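Local coordinates for protein imelysin (Bacteroides ovatus ATCC 8483, PDB 3OYV) that belongs to the imelysin-like proteins implicated in bacterial iron uptake and probably binds metal at the outer membrane, at residues Val230-Tyr233 against Val234-Val238; Ile14-Thr17 against Pro18-Ser22. All coordinates share one frame; numbering follows the deposited sequence. Where two conformers were deposited one is given.

Interaction 1 (Val230-Tyr233 against Val234-Val238)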
loop_
_atom_site.group_PDB
_atom_site.type_symbol
_atom_site.label_atom_id
_atom_site.label_comp_id
_atom_site.label_asym_id
_atom_site.label_seq_id
_atom_site.Cartn_x
_atom_site.Cartn_y
_atom_site.Cartn_z
ATOM N N VAL A 230 -2.062 -16.382 14.984
ATOM C CA VAL A 230 -2.931 -16.142 13.819
ATOM C C VAL A 230 -4.138 -15.275 14.213
ATOM O O VAL A 230 -4.484 -14.310 13.531
ATOM C CB VAL A 230 -3.341 -17.419 13.123
ATOM C CG1 VAL A 230 -4.321 -17.125 11.988
ATOM C CG2 VAL A 230 -2.094 -18.187 12.607
ATOM N N THR A 231 -4.752 -15.596 15.331
ATOM C CA THR A 231 -5.947 -14.903 15.770
ATOM C C THR A 231 -5.631 -13.451 16.049
ATOM O O THR A 231 -6.359 -12.539 15.614
ATOM C CB THR A 231 -6.561 -15.643 16.969
ATOM O OG1 THR A 231 -7.020 -16.889 16.509
ATOM C CG2 THR A 231 -7.689 -14.829 17.631
ATOM N N GLN A 232 -4.545 -13.213 16.782
ATOM C CA GLN A 232 -4.117 -11.841 17.092
ATOM C C GLN A 232 -3.773 -11.043 15.840
ATOM O O GLN A 232 -4.100 -9.853 15.716
ATOM C CB GLN A 232 -2.957 -11.808 18.092
ATOM C CG GLN A 232 -2.360 -10.474 18.425
ATOM C CD GLN A 232 -3.262 -9.551 19.181
ATOM O OE1 GLN A 232 -4.308 -9.938 19.710
ATOM N NE2 GLN A 232 -2.839 -8.317 19.278
ATOM N N TYR A 233 -3.065 -11.692 14.916
ATOM C CA TYR A 233 -2.684 -11.040 13.666
ATOM C C TYR A 233 -3.907 -10.567 12.888
ATOM O O TYR A 233 -3.985 -9.440 12.415
ATOM C CB TYR A 233 -1.861 -12.020 12.854
ATOM C CG TYR A 233 -1.535 -11.685 11.418
ATOM C CD1 TYR A 233 -0.413 -10.956 11.066
ATOM C CD2 TYR A 233 -2.338 -12.187 10.407
ATOM C CE1 TYR A 233 -0.111 -10.698 9.726
ATOM C CE2 TYR A 233 -2.036 -11.989 9.067
ATOM C CZ TYR A 233 -0.905 -11.256 8.746
ATOM O OH TYR A 233 -0.576 -11.086 7.416
ATOM N N VAL A 234 -4.886 -11.437 12.781
ATOM C CA VAL A 234 -6.105 -11.094 12.034
ATOM C C VAL A 234 -6.891 -10.015 12.775
ATOM O O VAL A 234 -7.304 -9.003 12.179
ATOM C CB VAL A 234 -6.975 -12.334 11.802
ATOM C CG1 VAL A 234 -8.375 -11.967 11.279
ATOM C CG2 VAL A 234 -6.266 -13.337 10.841
ATOM N N ASP A 235 -7.090 -10.193 14.076
ATOM C CA ASP A 235 -8.012 -9.328 14.818
ATOM C C ASP A 235 -7.421 -7.985 15.189
ATOM O O ASP A 235 -8.191 -7.035 15.318
ATOM C CB ASP A 235 -8.528 -10.048 16.096
ATOM C CG ASP A 235 -9.488 -11.180 15.815
ATOM O OD1 ASP A 235 -10.011 -11.252 14.689
ATOM O OD2 ASP A 235 -9.710 -11.980 16.758
ATOM N N ALA A 236 -6.091 -7.893 15.384
ATOM C CA ALA A 236 -5.414 -6.675 15.788
ATOM C C ALA A 236 -4.670 -5.965 14.668
ATOM O O ALA A 236 -4.471 -4.765 14.728
ATOM C CB ALA A 236 -4.472 -6.941 16.988
ATOM N N VAL A 237 -4.222 -6.702 13.667
ATOM C CA VAL A 237 -3.453 -6.102 12.585
ATOM C C VAL A 237 -4.268 -5.966 11.305
ATOM O O VAL A 237 -4.496 -4.842 10.826
ATOM C CB VAL A 237 -2.105 -6.816 12.348
ATOM C CG1 VAL A 237 -1.323 -6.147 11.184
ATOM C CG2 VAL A 237 -1.261 -6.781 13.639
ATOM N N VAL A 238 -4.685 -7.093 10.731
ATOM C CA VAL A 238 -5.257 -7.077 9.394
ATOM C C VAL A 238 -6.613 -6.355 9.384
ATOM O O VAL A 238 -6.800 -5.391 8.638
ATOM C CB VAL A 238 -5.398 -8.491 8.807
ATOM C CG1 VAL A 238 -6.101 -8.437 7.449
ATOM C CG2 VAL A 238 -4.017 -9.155 8.642
#
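Tyr233 and Val238 meet one turn apart, with one methyl of the valine laid over a face of the phenol ring. Val238 CG2 sits 3.9 Å from the centroid of the Tyr233 ring, 28° off its normal, which makes a CH-pi contact; its nearest ring atom is Tyr233 CE2 at 3.5 Å. Tyr233 CG stands anti to the backbone N (chi1 170°), and this sets the ring beside its own carbonyl carbon, projecting mostly outward from the helix, where Val238 CG2 can lie over one face. Val234 CG2 borders the same ring more loosely, 4.1 Å from Tyr233 CD2.

On another side of the helix the side chain of Gln232, bent at chi2, reaches forward to Ala236, bringing Gln232 NE2 to 3.1 Å from Ala236 CB; the same NE2 donates to Gly138 O. Asp235 lies alongside Thr231 and points the same way, while its OD1 forms a salt bridge with Lys61. Farther out, Phe288, Phe290 and Ile78 pack against Tyr233, and helix 56-62 covers Val234.

Behind these contacts the backbone changes pitch. Ala236 N still bonds Gln232 O at 2.8 Å, but Tyr233 O accepts twice: from Val237 N at 3.0 Å, bent and well above the carbonyl plane, and from Val238 N at 3.0 Å, straighter (164°) and nearly along the C=O axis. That second bond spans five residues and helps place Val238 relative to the ring. The widened turn at 234-238, with helix on both sides of it, is a pi-bulge within the long helix 223-261.

Interaction 2 (Ile14-Thr17 against Pro18-Ser22)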
loop_
_atom_site.group_PDB
_atom_site.type_symbol
_atom_site.label_atom_id
_atom_site.label_comp_id
_atom_site.label_asym_id
_atom_site.label_seq_id
_atom_site.Cartn_x
_atom_site.Cartn_y
_atom_site.Cartn_z
ATOM N N ILE A 14 0.089 18.436 -17.160
ATOM C CA ILE A 14 -1.147 19.190 -17.325
ATOM C C ILE A 14 -1.380 19.990 -16.055
ATOM O O ILE A 14 -1.016 19.534 -14.972
ATOM C CB ILE A 14 -2.303 18.243 -17.667
ATOM C CG1 ILE A 14 -3.564 19.031 -17.973
ATOM C CG2 ILE A 14 -2.526 17.205 -16.521
ATOM C CD1 ILE A 14 -4.673 18.162 -18.608
ATOM N N ASP A 15 -1.948 21.179 -16.178
ATOM C CA ASP A 15 -2.374 21.952 -15.030
ATOM C C ASP A 15 -3.886 22.130 -15.057
ATOM O O ASP A 15 -4.505 22.095 -16.123
ATOM C CB ASP A 15 -1.696 23.318 -15.015
ATOM C CG ASP A 15 -0.183 23.224 -14.929
ATOM O OD1 ASP A 15 0.309 22.553 -14.005
ATOM O OD2 ASP A 15 0.508 23.835 -15.778
ATOM N N TYR A 16 -4.442 22.328 -13.873
ATOM C CA TYR A 16 -5.857 22.614 -13.717
ATOM C C TYR A 16 -6.159 23.993 -14.280
ATOM O O TYR A 16 -5.480 24.984 -13.936
ATOM C CB TYR A 16 -6.181 22.539 -12.230
ATOM C CG TYR A 16 -7.606 22.819 -11.832
ATOM C CD1 TYR A 16 -8.558 21.793 -11.780
ATOM C CD2 TYR A 16 -8.004 24.092 -11.468
ATOM C CE1 TYR A 16 -9.850 22.043 -11.366
ATOM C CE2 TYR A 16 -9.306 24.355 -11.074
ATOM C CZ TYR A 16 -10.240 23.323 -11.030
ATOM O OH TYR A 16 -11.522 23.620 -10.625
ATOM N N THR A 17 -7.168 24.063 -15.146
ATOM C CA THR A 17 -7.563 25.332 -15.757
ATOM C C THR A 17 -9.084 25.436 -15.756
ATOM O O THR A 17 -9.768 24.431 -15.625
ATOM C CB THR A 17 -7.123 25.403 -17.229
ATOM O OG1 THR A 17 -7.903 24.464 -18.005
ATOM C CG2 THR A 17 -5.571 25.136 -17.396
ATOM N N PRO A 18 -9.631 26.643 -16.013
ATOM C CA PRO A 18 -11.086 26.724 -16.167
ATOM C C PRO A 18 -11.620 25.796 -17.263
ATOM O O PRO A 18 -12.716 25.259 -17.154
ATOM C CB PRO A 18 -11.320 28.190 -16.555
ATOM C CG PRO A 18 -10.151 28.903 -15.901
ATOM C CD PRO A 18 -8.982 27.974 -16.050
ATOM N N GLU A 19 -10.841 25.597 -18.311
ATOM C CA GLU A 19 -11.307 24.847 -19.463
ATOM C C GLU A 19 -11.308 23.342 -19.214
ATOM O O GLU A 19 -12.106 22.636 -19.814
ATOM C CB GLU A 19 -10.449 25.190 -20.675
ATOM C CG GLU A 19 -10.768 26.552 -21.273
ATOM C CD GLU A 19 -10.212 27.713 -20.447
ATOM O OE1 GLU A 19 -9.171 27.536 -19.737
ATOM O OE2 GLU A 19 -10.828 28.810 -20.527
ATOM N N ASN A 20 -10.430 22.825 -18.343
ATOM C CA ASN A 20 -10.448 21.386 -18.031
ATOM C C ASN A 20 -11.052 21.084 -16.665
ATOM O O ASN A 20 -11.160 19.917 -16.282
ATOM C CB ASN A 20 -9.077 20.720 -18.184
ATOM C CG ASN A 20 -8.043 21.283 -17.243
ATOM O OD1 ASN A 20 -8.374 21.689 -16.130
ATOM N ND2 ASN A 20 -6.767 21.251 -17.655
ATOM N N ALA A 21 -11.558 22.114 -15.969
ATOM C CA ALA A 21 -11.983 21.942 -14.584
ATOM C C ALA A 21 -13.138 20.957 -14.461
ATOM O O ALA A 21 -13.173 20.152 -13.547
ATOM C CB ALA A 21 -12.394 23.289 -14.001
ATOM N N SER A 22 -14.109 20.984 -15.381
ATOM C CA SER A 22 -15.254 20.105 -15.245
ATOM C C SER A 22 -14.843 18.650 -15.392
ATOM O O SER A 22 -15.228 17.800 -14.590
ATOM C CB SER A 22 -16.323 20.441 -16.283
ATOM O OG SER A 22 -17.432 19.619 -16.072
#
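Thr17 and Asn20 cross at about a right angle, each using its side chain to bond the other's backbone. Thr17 OG1 takes the Asn20 N-H at 3.0 Å and, weakly, that of Glu19. In return Asn20 OD1 accepts from Thr17 N at 2.8 Å, in a nearly straight bond (168°) whose donor is tilted well off the carbonyl plane. Thr17 OG1 lies between its own backbone N and carbonyl carbon (chi1 69°), which turns the oxygen toward the following N-H groups. This reciprocal exchange is the pattern of a capping box, here where the chain enters helix 21-47. The other half of the Asn20 amide reaches farther back: ND2 donates to Asp15 O at 2.9 Å, with that oxygen lying in the amide plane, so bonds at both ends fix the amide's rotation. Ile14 comes from the opposite direction, its CD1 3.9 Å from Asn20 ND2. An alanine in place of Asn20 would probably leave Thr17 N and Asp15 O without these partners and leave the incoming segment 14-17 less firmly held to the turn. The Tyr16 ring approaches Ala21 obliquely, Tyr16 CZ lying 3.7 Å from Ala21 CB. Its hydroxyl is hydrogen-bonded to His25 NE2, while Trp24 and Phe268 stack edge-to-face with the ring. Asp15 turns its carboxylate away, into a salt bridge with Lys353.

Overall arrangement
The two contacts lie on opposite sides of the chain's centre, 45 Å apart between their centres, and share no helix. Interaction 1 is nearer the middle, about 18 Å from the chain's centre, within one continuous helix; interaction 2 lies about 29 Å out, where the N-terminal segment turns into helix 21-47 close to the C-terminal residues. Both mix buried and exposed residues. In interaction 1 the bonds across the segments are all backbone to backbone and the side chains contribute mainly apolar and CH-pi contacts, whereas in interaction 2 the hydroxyl of Thr17 and the amide of Asn20 make most of the bonds to the backbone where the chain enters its helix.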